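Local structure of cellulose-binding protein, X158 (Saccharophagus degradans, 2X34) at residues Y5-T10 with L170-P175; L135-A140 with V164-V169. The protein binds the polyisoprenoid ubiquinone-8 through its YceI-like domain and is implicated in plant cell wall breakdown. All blocks are in the same frame, centred on the assembly; numbering follows the deposited sequence.

Contact 1 (Y5-T10 with L170-P175). With UQ8 (Ubiquinone-8), chain C.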
loop_
_atom_site.group_PDB
_atom_site.type_symbol
_atom_site.label_atom_id
_atom_site.label_comp_id
_atom_site.label_asym_id
_atom_site.label_seq_id
_atom_site.Cartn_x
_atom_site.Cartn_y
_atom_site.Cartn_z
ATOM N N TYR A 5 12.580 0.062 13.632
ATOM C CA TYR A 5 12.513 1.043 12.532
ATOM C C TYR A 5 11.180 1.815 12.556
ATOM O O TYR A 5 10.161 1.277 12.950
ATOM C CB TYR A 5 12.648 0.380 11.153
ATOM C CG TYR A 5 13.942 -0.323 10.864
ATOM C CD1 TYR A 5 14.975 0.315 10.160
ATOM C CD2 TYR A 5 14.149 -1.633 11.279
ATOM C CE1 TYR A 5 16.177 -0.343 9.883
ATOM C CE2 TYR A 5 15.336 -2.292 11.006
ATOM C CZ TYR A 5 16.348 -1.644 10.326
ATOM O OH TYR A 5 17.500 -2.340 10.089
ATOM N N SER A 6 11.211 3.076 12.133
ATOM C CA SER A 6 10.027 3.887 11.936
ATOM C C SER A 6 9.906 4.196 10.464
ATOM O O SER A 6 10.918 4.405 9.807
ATOM C CB SER A 6 10.177 5.225 12.643
ATOM O OG SER A 6 10.197 5.038 14.029
ATOM N N LEU A 7 8.683 4.257 9.958
ATOM C CA LEU A 7 8.483 4.666 8.563
ATOM C C LEU A 7 8.795 6.172 8.448
ATOM O O LEU A 7 8.321 6.963 9.286
ATOM C CB LEU A 7 7.035 4.395 8.106
ATOM C CG LEU A 7 6.796 4.679 6.610
ATOM C CD1 LEU A 7 7.246 3.485 5.785
ATOM C CD2 LEU A 7 5.282 5.014 6.357
ATOM N N ASP A 8 9.582 6.548 7.426
ATOM C CA ASP A 8 9.766 7.960 7.026
ATOM C C ASP A 8 8.544 8.318 6.184
ATOM O O ASP A 8 8.516 8.066 4.996
ATOM C CB ASP A 8 11.080 8.141 6.228
ATOM C CG ASP A 8 11.372 9.596 5.820
ATOM O OD1 ASP A 8 10.454 10.456 5.808
ATOM O OD2 ASP A 8 12.544 9.851 5.446
ATOM N N ALA A 9 7.535 8.894 6.829
ATOM C CA ALA A 9 6.211 9.038 6.228
ATOM C C ALA A 9 6.213 9.980 5.055
ATOM O O ALA A 9 5.542 9.728 4.075
ATOM C CB ALA A 9 5.204 9.509 7.250
ATOM N N THR A 10 6.960 11.069 5.143
ATOM C CA THR A 10 6.945 12.023 4.034
ATOM C C THR A 10 7.768 11.562 2.802
ATOM O O THR A 10 7.449 11.943 1.667
ATOM C CB THR A 10 7.289 13.467 4.520
ATOM O OG1 THR A 10 8.566 13.491 5.134
ATOM C CG2 THR A 10 6.247 13.948 5.549
ATOM N N LEU A 170 8.939 2.587 0.182
ATOM C CA LEU A 170 8.876 2.924 1.594
ATOM C C LEU A 170 10.277 3.033 2.144
ATOM O O LEU A 170 11.171 2.240 1.775
ATOM C CB LEU A 170 8.155 1.824 2.390
ATOM C CG LEU A 170 6.836 1.325 1.815
ATOM C CD1 LEU A 170 6.377 0.045 2.519
ATOM C CD2 LEU A 170 5.781 2.401 1.882
ATOM N N PHE A 171 10.463 3.988 3.040
ATOM C CA PHE A 171 11.755 4.204 3.660
ATOM C C PHE A 171 11.545 4.066 5.153
ATOM O O PHE A 171 10.693 4.760 5.757
ATOM C CB PHE A 171 12.321 5.601 3.325
ATOM C CG PHE A 171 12.572 5.829 1.858
ATOM C CD1 PHE A 171 13.815 5.535 1.284
ATOM C CD2 PHE A 171 11.563 6.318 1.040
ATOM C CE1 PHE A 171 14.049 5.756 -0.098
ATOM C CE2 PHE A 171 11.792 6.530 -0.330
ATOM C CZ PHE A 171 13.038 6.244 -0.888
ATOM N N TYR A 172 12.280 3.142 5.744
ATOM C CA TYR A 172 12.223 2.900 7.171
ATOM C C TYR A 172 13.556 3.323 7.781
ATOM O O TYR A 172 14.626 3.100 7.177
ATOM C CB TYR A 172 11.950 1.423 7.454
ATOM C CG TYR A 172 10.537 0.990 7.205
ATOM C CD1 TYR A 172 9.583 1.065 8.220
ATOM C CD2 TYR A 172 10.145 0.479 5.973
ATOM C CE1 TYR A 172 8.267 0.677 8.015
ATOM C CE2 TYR A 172 8.808 0.090 5.749
ATOM C CZ TYR A 172 7.880 0.183 6.784
ATOM O OH TYR A 172 6.573 -0.219 6.610
ATOM N N GLU A 173 13.489 3.951 8.957
ATOM C CA GLU A 173 14.683 4.476 9.626
ATOM C C GLU A 173 14.849 3.919 11.029
ATOM O O GLU A 173 13.915 3.926 11.813
ATOM C CB GLU A 173 14.598 5.996 9.772
ATOM C CG GLU A 173 14.924 6.747 8.532
ATOM C CD GLU A 173 16.394 7.116 8.348
ATOM O OE1 GLU A 173 17.250 6.956 9.237
ATOM O OE2 GLU A 173 16.681 7.598 7.254
ATOM N N ALA A 174 16.050 3.451 11.331
ATOM C CA ALA A 174 16.388 3.034 12.689
ATOM C C ALA A 174 16.588 4.289 13.519
ATOM O O ALA A 174 16.881 5.327 12.967
ATOM C CB ALA A 174 17.644 2.198 12.681
ATOM N N PRO A 175 16.372 4.215 14.840
ATOM C CA PRO A 175 16.687 5.344 15.740
ATOM C C PRO A 175 18.090 5.952 15.586
ATOM O O PRO A 175 19.097 5.224 15.611
ATOM C CB PRO A 175 16.533 4.723 17.125
ATOM C CG PRO A 175 15.411 3.754 16.948
ATOM C CD PRO A 175 15.494 3.237 15.504
HETATM C C45 UQ8 C . 10.638 -6.395 4.252
HETATM C C44 UQ8 C . 10.689 -5.263 5.212
HETATM C C46 UQ8 C . 12.056 -4.939 5.778
HETATM C C43 UQ8 C . 9.597 -4.544 5.564
HETATM C C42 UQ8 C . 8.172 -4.752 5.071
HETATM C C41 UQ8 C . 7.592 -3.353 4.782
HETATM C C39 UQ8 C . 6.160 -3.454 4.345
HETATM C C40 UQ8 C . 5.144 -3.575 5.439
HETATM C C38 UQ8 C . 5.840 -3.457 3.038
HETATM C C37 UQ8 C . 4.426 -3.555 2.498
HETATM C C36 UQ8 C . 4.293 -4.873 1.733
HETATM C C34 UQ8 C . 3.013 -5.050 0.940
HETATM C C35 UQ8 C . 2.891 -6.297 0.101
HETATM C C33 UQ8 C . 2.030 -4.128 0.966
HETATM C C32 UQ8 C . 0.707 -4.285 0.202
HETATM C C31 UQ8 C . 0.307 -2.950 -0.436
HETATM C C29 UQ8 C . -1.149 -2.945 -0.869
HETATM C C30 UQ8 C . -1.651 -3.958 -1.874
HETATM C C28 UQ8 C . -1.962 -2.011 -0.346
HETATM C C27 UQ8 C . -3.445 -1.856 -0.696
HETATM C C26 UQ8 C . -3.539 -0.512 -1.439
HETATM C C24 UQ8 C . -4.963 -0.087 -1.782
HETATM C C25 UQ8 C . -5.909 0.364 -0.705
HETATM C C23 UQ8 C . -5.310 -0.129 -3.071
HETATM C C22 UQ8 C . -6.654 0.247 -3.679
HETATM C C21 UQ8 C . -7.464 -1.028 -3.991
HETATM C C19 UQ8 C . -8.603 -0.863 -4.982
HETATM C C20 UQ8 C . -9.319 -2.114 -5.414
HETATM C C18 UQ8 C . -8.966 0.340 -5.484
HETATM C C17 UQ8 C . -10.125 0.513 -6.490
HETATM C C16 UQ8 C . -9.723 1.656 -7.418
HETATM C C14 UQ8 C . -10.650 2.050 -8.566
HETATM C C15 UQ8 C . -10.896 1.089 -9.703
HETATM C C13 UQ8 C . -11.212 3.291 -8.543
HETATM C C12 UQ8 C . -12.149 3.848 -9.621
HETATM C C11 UQ8 C . -11.834 5.331 -9.913
HETATM C C9 UQ8 C . -12.715 5.794 -11.043
HETATM C C10 UQ8 C . -12.276 5.436 -12.452
HETATM C C8 UQ8 C . -13.819 6.506 -10.742
HETATM C C7 UQ8 C . -14.854 7.066 -11.709
HETATM C C6 UQ8 C . -14.976 8.551 -11.506
HETATM C C1 UQ8 C . -15.756 9.209 -10.407
HETATM C C1M UQ8 C . -16.581 8.461 -9.390
HETATM C C2 UQ8 C . -15.752 10.698 -10.334
HETATM O O2 UQ8 C . -16.393 11.274 -9.456
HETATM C C3 UQ8 C . -15.011 11.534 -11.304
HETATM O O3 UQ8 C . -15.027 12.910 -11.171
HETATM C C3M UQ8 C . -16.220 13.710 -11.101
HETATM C C4 UQ8 C . -14.241 10.853 -12.370
HETATM O O4 UQ8 C . -13.482 11.527 -13.288
HETATM C C4M UQ8 C . -14.015 12.638 -14.015
HETATM C C5 UQ8 C . -14.237 9.397 -12.454
HETATM O O5 UQ8 C . -13.541 8.891 -13.319
HETATM O O HOH W 1 13.296 5.397 14.070
#
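Ser6 and Glu173 form an antiparallel hydrogen-bonded pair where the first and last strands of the YceI-like antiparallel barrel meet. Ser6 N donates to Glu173 O (2.9 Å) and Glu173 N to Ser6 O (2.7 Å); past the non-hydrogen-bonded pair of Leu7 and Tyr172, Asp8 N reaches Phe171 O at 2.7 Å. A water donates to Glu173 O and also meets Ser6 OG, linking the Ser6 side chain to the Glu173 backbone. Among the apolar contacts, Leu7 packs on the Tyr172 ring. With Leu7 CG anti to the backbone N (chi1 -175°), CD1 swings over one face of that ring, a CH-pi contact 3.7 Å from the centroid and 19° off the normal, and also packs on Leu170 CB. Next to them Tyr5 CB meets Tyr172 CB, and the Tyr5 ring lies obliquely by the backbone of Ala174. Charges gather on the side of Ser6 and Glu173: Asp8 and Glu173 both make salt bridges to Arg126, which would offset the repulsion between their carboxylates. Tyr172 OH is hydrogen-bonded to Gln44 O, while the ubiquinone tail passes the same side chain, UQ8 C41 lying 3.8 Å from Tyr172 OH; further along, Leu170 CD1 is 3.6 Å from UQ8 C38.

Contact 2 (L135-A140 with V164-V169); sequences LLIKAA and VPVDFV. With UQ8 (Ubiquinone-8), chain C.
Leu135 CD2 meets the Phe168 ring at its edge, near the ring plane and 3.8 Å from CE2, in the wall of the YceI-like barrel. The Phe168 CZ rests 3.6 Å from UQ8 C34. With an alanine here, the tail around UQ8 C34 and Leu135 CD2 would probably both lose their contact with the ring, opening a gap between them. Ile137, Val164 and Val166 lie on the same face of the sheet as Leu135, turned to the ubiquinone tail. Ile137 CG1, anti to its carbonyl carbon (chi1 -71°), crosses over to Val166 CG2 at 3.7 Å, and its CD1 comes within 3.4 Å of UQ8 C30. Val164 CG2 and Val166 CG1 also touch the isoprenoid tail, so these branched side chains line the apolar pocket. On the other face Leu136 CD2 lies against Pro165 CG. Ile137 and Val164 form an antiparallel hydrogen-bonded pair: Ile137 N donates to Val164 O, and Val164 N to Ile137 O at 2.7 Å. Beyond Val166 N, which bonds to Leu135 O, a water spans the strands, accepting from Leu135 N at 2.8 Å.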
loop_
_atom_site.group_PDB
_atom_site.type_symbol
_atom_site.label_atom_id
_atom_site.label_comp_id
_atom_site.label_asym_id
_atom_site.label_seq_id
_atom_site.Cartn_x
_atom_site.Cartn_y
_atom_site.Cartn_z
ATOM N N LEU A 135 2.509 -5.613 -8.978
ATOM C CA LEU A 135 1.636 -6.164 -7.949
ATOM C C LEU A 135 0.221 -5.736 -8.327
ATOM O O LEU A 135 -0.016 -4.557 -8.597
ATOM C CB LEU A 135 2.014 -5.561 -6.587
ATOM C CG LEU A 135 1.278 -5.975 -5.317
ATOM C CD1 LEU A 135 1.361 -7.489 -5.130
ATOM C CD2 LEU A 135 1.857 -5.236 -4.093
ATOM N N LEU A 136 -0.688 -6.699 -8.419
ATOM C CA LEU A 136 -2.101 -6.433 -8.725
ATOM C C LEU A 136 -3.003 -6.783 -7.524
ATOM O O LEU A 136 -2.815 -7.804 -6.867
ATOM C CB LEU A 136 -2.545 -7.255 -9.928
ATOM C CG LEU A 136 -1.797 -7.077 -11.258
ATOM C CD1 LEU A 136 -2.269 -8.114 -12.265
ATOM C CD2 LEU A 136 -1.956 -5.682 -11.830
ATOM N N ILE A 137 -3.972 -5.920 -7.260
ATOM C CA ILE A 137 -5.035 -6.160 -6.298
ATOM C C ILE A 137 -6.334 -6.359 -7.077
ATOM O O ILE A 137 -6.614 -5.581 -7.985
ATOM C CB ILE A 137 -5.230 -4.935 -5.367
ATOM C CG1 ILE A 137 -4.060 -4.787 -4.399
ATOM C CG2 ILE A 137 -6.568 -5.027 -4.583
ATOM C CD1 ILE A 137 -3.569 -6.081 -3.768
ATOM N N LYS A 138 -7.095 -7.408 -6.745
ATOM C CA LYS A 138 -8.418 -7.628 -7.331
ATOM C C LYS A 138 -9.455 -7.132 -6.330
ATOM O O LYS A 138 -9.470 -7.585 -5.182
ATOM C CB LYS A 138 -8.638 -9.104 -7.639
ATOM C CG LYS A 138 -7.687 -9.655 -8.706
ATOM C CD LYS A 138 -7.811 -11.154 -8.839
ATOM C CE LYS A 138 -6.950 -11.695 -10.003
ATOM N NZ LYS A 138 -7.125 -10.868 -11.250
ATOM N N ALA A 139 -10.308 -6.200 -6.760
ATOM C CA ALA A 139 -11.278 -5.557 -5.876
ATOM C C ALA A 139 -12.134 -6.585 -5.161
ATOM O O ALA A 139 -12.457 -6.405 -3.998
ATOM C CB ALA A 139 -12.187 -4.586 -6.664
ATOM N N ALA A 140 -12.482 -7.670 -5.855
ATOM C CA ALA A 140 -13.441 -8.607 -5.319
ATOM C C ALA A 140 -12.844 -9.379 -4.147
ATOM O O ALA A 140 -13.579 -9.812 -3.276
ATOM C CB ALA A 140 -13.973 -9.553 -6.398
ATOM N N VAL A 164 -6.396 -3.764 -10.020
ATOM C CA VAL A 164 -5.752 -2.507 -9.693
ATOM C C VAL A 164 -4.276 -2.702 -9.360
ATOM O O VAL A 164 -3.957 -3.294 -8.307
ATOM C CB VAL A 164 -6.454 -1.862 -8.493
ATOM C CG1 VAL A 164 -5.692 -0.626 -7.996
ATOM C CG2 VAL A 164 -7.911 -1.513 -8.845
ATOM N N PRO A 165 -3.375 -2.223 -10.246
ATOM C CA PRO A 165 -1.955 -2.260 -9.905
ATOM C C PRO A 165 -1.644 -1.355 -8.717
ATOM O O PRO A 165 -2.253 -0.280 -8.562
ATOM C CB PRO A 165 -1.262 -1.749 -11.178
ATOM C CG PRO A 165 -2.242 -2.008 -12.286
ATOM C CD PRO A 165 -3.589 -1.806 -11.652
ATOM N N VAL A 166 -0.701 -1.797 -7.896
ATOM C CA VAL A 166 -0.271 -1.052 -6.718
ATOM C C VAL A 166 1.244 -1.072 -6.734
ATOM O O VAL A 166 1.853 -2.108 -7.048
ATOM C CB VAL A 166 -0.813 -1.694 -5.418
ATOM C CG1 VAL A 166 -0.221 -0.997 -4.189
ATOM C CG2 VAL A 166 -2.354 -1.654 -5.392
ATOM N N ASP A 167 1.840 0.091 -6.472
ATOM C CA ASP A 167 3.287 0.230 -6.357
ATOM C C ASP A 167 3.622 1.081 -5.162
ATOM O O ASP A 167 2.863 1.977 -4.830
ATOM C CB ASP A 167 3.828 0.887 -7.623
ATOM C CG ASP A 167 3.879 -0.063 -8.777
ATOM O OD1 ASP A 167 4.811 -0.895 -8.812
ATOM O OD2 ASP A 167 2.993 0.028 -9.657
ATOM N N PHE A 168 4.746 0.796 -4.502
ATOM C CA PHE A 168 5.149 1.583 -3.341
ATOM C C PHE A 168 6.646 1.610 -3.169
ATOM O O PHE A 168 7.346 0.685 -3.550
ATOM C CB PHE A 168 4.484 1.059 -2.050
ATOM C CG PHE A 168 4.676 -0.435 -1.818
ATOM C CD1 PHE A 168 5.806 -0.923 -1.146
ATOM C CD2 PHE A 168 3.716 -1.347 -2.256
ATOM C CE1 PHE A 168 5.967 -2.282 -0.929
ATOM C CE2 PHE A 168 3.876 -2.698 -2.055
ATOM C CZ PHE A 168 5.015 -3.169 -1.393
ATOM N N VAL A 169 7.139 2.714 -2.624
ATOM C CA VAL A 169 8.527 2.822 -2.190
ATOM C C VAL A 169 8.474 3.386 -0.769
ATOM O O VAL A 169 7.981 4.504 -0.549
ATOM C CB VAL A 169 9.360 3.704 -3.135
ATOM C CG1 VAL A 169 10.804 3.847 -2.622
ATOM C CG2 VAL A 169 9.322 3.106 -4.600
HETATM C C45 UQ8 C . 10.638 -6.395 4.252
HETATM C C44 UQ8 C . 10.689 -5.263 5.212
HETATM C C46 UQ8 C . 12.056 -4.939 5.778
HETATM C C43 UQ8 C . 9.597 -4.544 5.564
HETATM C C42 UQ8 C . 8.172 -4.752 5.071
HETATM C C41 UQ8 C . 7.592 -3.353 4.782
HETATM C C39 UQ8 C . 6.160 -3.454 4.345
HETATM C C40 UQ8 C . 5.144 -3.575 5.439
HETATM C C38 UQ8 C . 5.840 -3.457 3.038
HETATM C C37 UQ8 C . 4.426 -3.555 2.498
HETATM C C36 UQ8 C . 4.293 -4.873 1.733
HETATM C C34 UQ8 C . 3.013 -5.050 0.940
HETATM C C35 UQ8 C . 2.891 -6.297 0.101
HETATM C C33 UQ8 C . 2.030 -4.128 0.966
HETATM C C32 UQ8 C . 0.707 -4.285 0.202
HETATM C C31 UQ8 C . 0.307 -2.950 -0.436
HETATM C C29 UQ8 C . -1.149 -2.945 -0.869
HETATM C C30 UQ8 C . -1.651 -3.958 -1.874
HETATM C C28 UQ8 C . -1.962 -2.011 -0.346
HETATM C C27 UQ8 C . -3.445 -1.856 -0.696
HETATM C C26 UQ8 C . -3.539 -0.512 -1.439
HETATM C C24 UQ8 C . -4.963 -0.087 -1.782
HETATM C C25 UQ8 C . -5.909 0.364 -0.705
HETATM C C23 UQ8 C . -5.310 -0.129 -3.071
HETATM C C22 UQ8 C . -6.654 0.247 -3.679
HETATM C C21 UQ8 C . -7.464 -1.028 -3.991
HETATM C C19 UQ8 C . -8.603 -0.863 -4.982
HETATM C C20 UQ8 C . -9.319 -2.114 -5.414
HETATM C C18 UQ8 C . -8.966 0.340 -5.484
HETATM C C17 UQ8 C . -10.125 0.513 -6.490
HETATM C C16 UQ8 C . -9.723 1.656 -7.418
HETATM C C14 UQ8 C . -10.650 2.050 -8.566
HETATM C C15 UQ8 C . -10.896 1.089 -9.703
HETATM C C13 UQ8 C . -11.212 3.291 -8.543
HETATM C C12 UQ8 C . -12.149 3.848 -9.621
HETATM C C11 UQ8 C . -11.834 5.331 -9.913
HETATM C C9 UQ8 C . -12.715 5.794 -11.043
HETATM C C10 UQ8 C . -12.276 5.436 -12.452
HETATM C C8 UQ8 C . -13.819 6.506 -10.742
HETATM C C7 UQ8 C . -14.854 7.066 -11.709
HETATM C C6 UQ8 C . -14.976 8.551 -11.506
HETATM C C1 UQ8 C . -15.756 9.209 -10.407
HETATM C C1M UQ8 C . -16.581 8.461 -9.390
HETATM C C2 UQ8 C . -15.752 10.698 -10.334
HETATM O O2 UQ8 C . -16.393 11.274 -9.456
HETATM C C3 UQ8 C . -15.011 11.534 -11.304
HETATM O O3 UQ8 C . -15.027 12.910 -11.171
HETATM C C3M UQ8 C . -16.220 13.710 -11.101
HETATM C C4 UQ8 C . -14.241 10.853 -12.370
HETATM O O4 UQ8 C . -13.482 11.527 -13.288
HETATM C C4M UQ8 C . -14.015 12.638 -14.015
HETATM C C5 UQ8 C . -14.237 9.397 -12.454
HETATM O O5 UQ8 C . -13.541 8.891 -13.319
HETATM O O HOH W 2 2.307 -2.891 -9.678
#

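Overall arrangement
Contacts 1 and 2 share strand 163-173, which carries 164-169 and then 170-175 without a break, and their centres are about 22 Å apart. This last strand lies between strand 126-138, its partner in contact 2, and strand 3-20, its partner in contact 1, so it joins the first strand, 3-20, to strand 126-138 and closes the barrel. Along the chain 5-10 comes first, then 135-140, then the shared strand, contact 2 falling within the span bridged by contact 1. Both touch the ubiquinone-8 tail: contact 2 lines its middle part, nearer the centre of the protein, and contact 1 meets it nearer the end of the tail remote from the quinone ring.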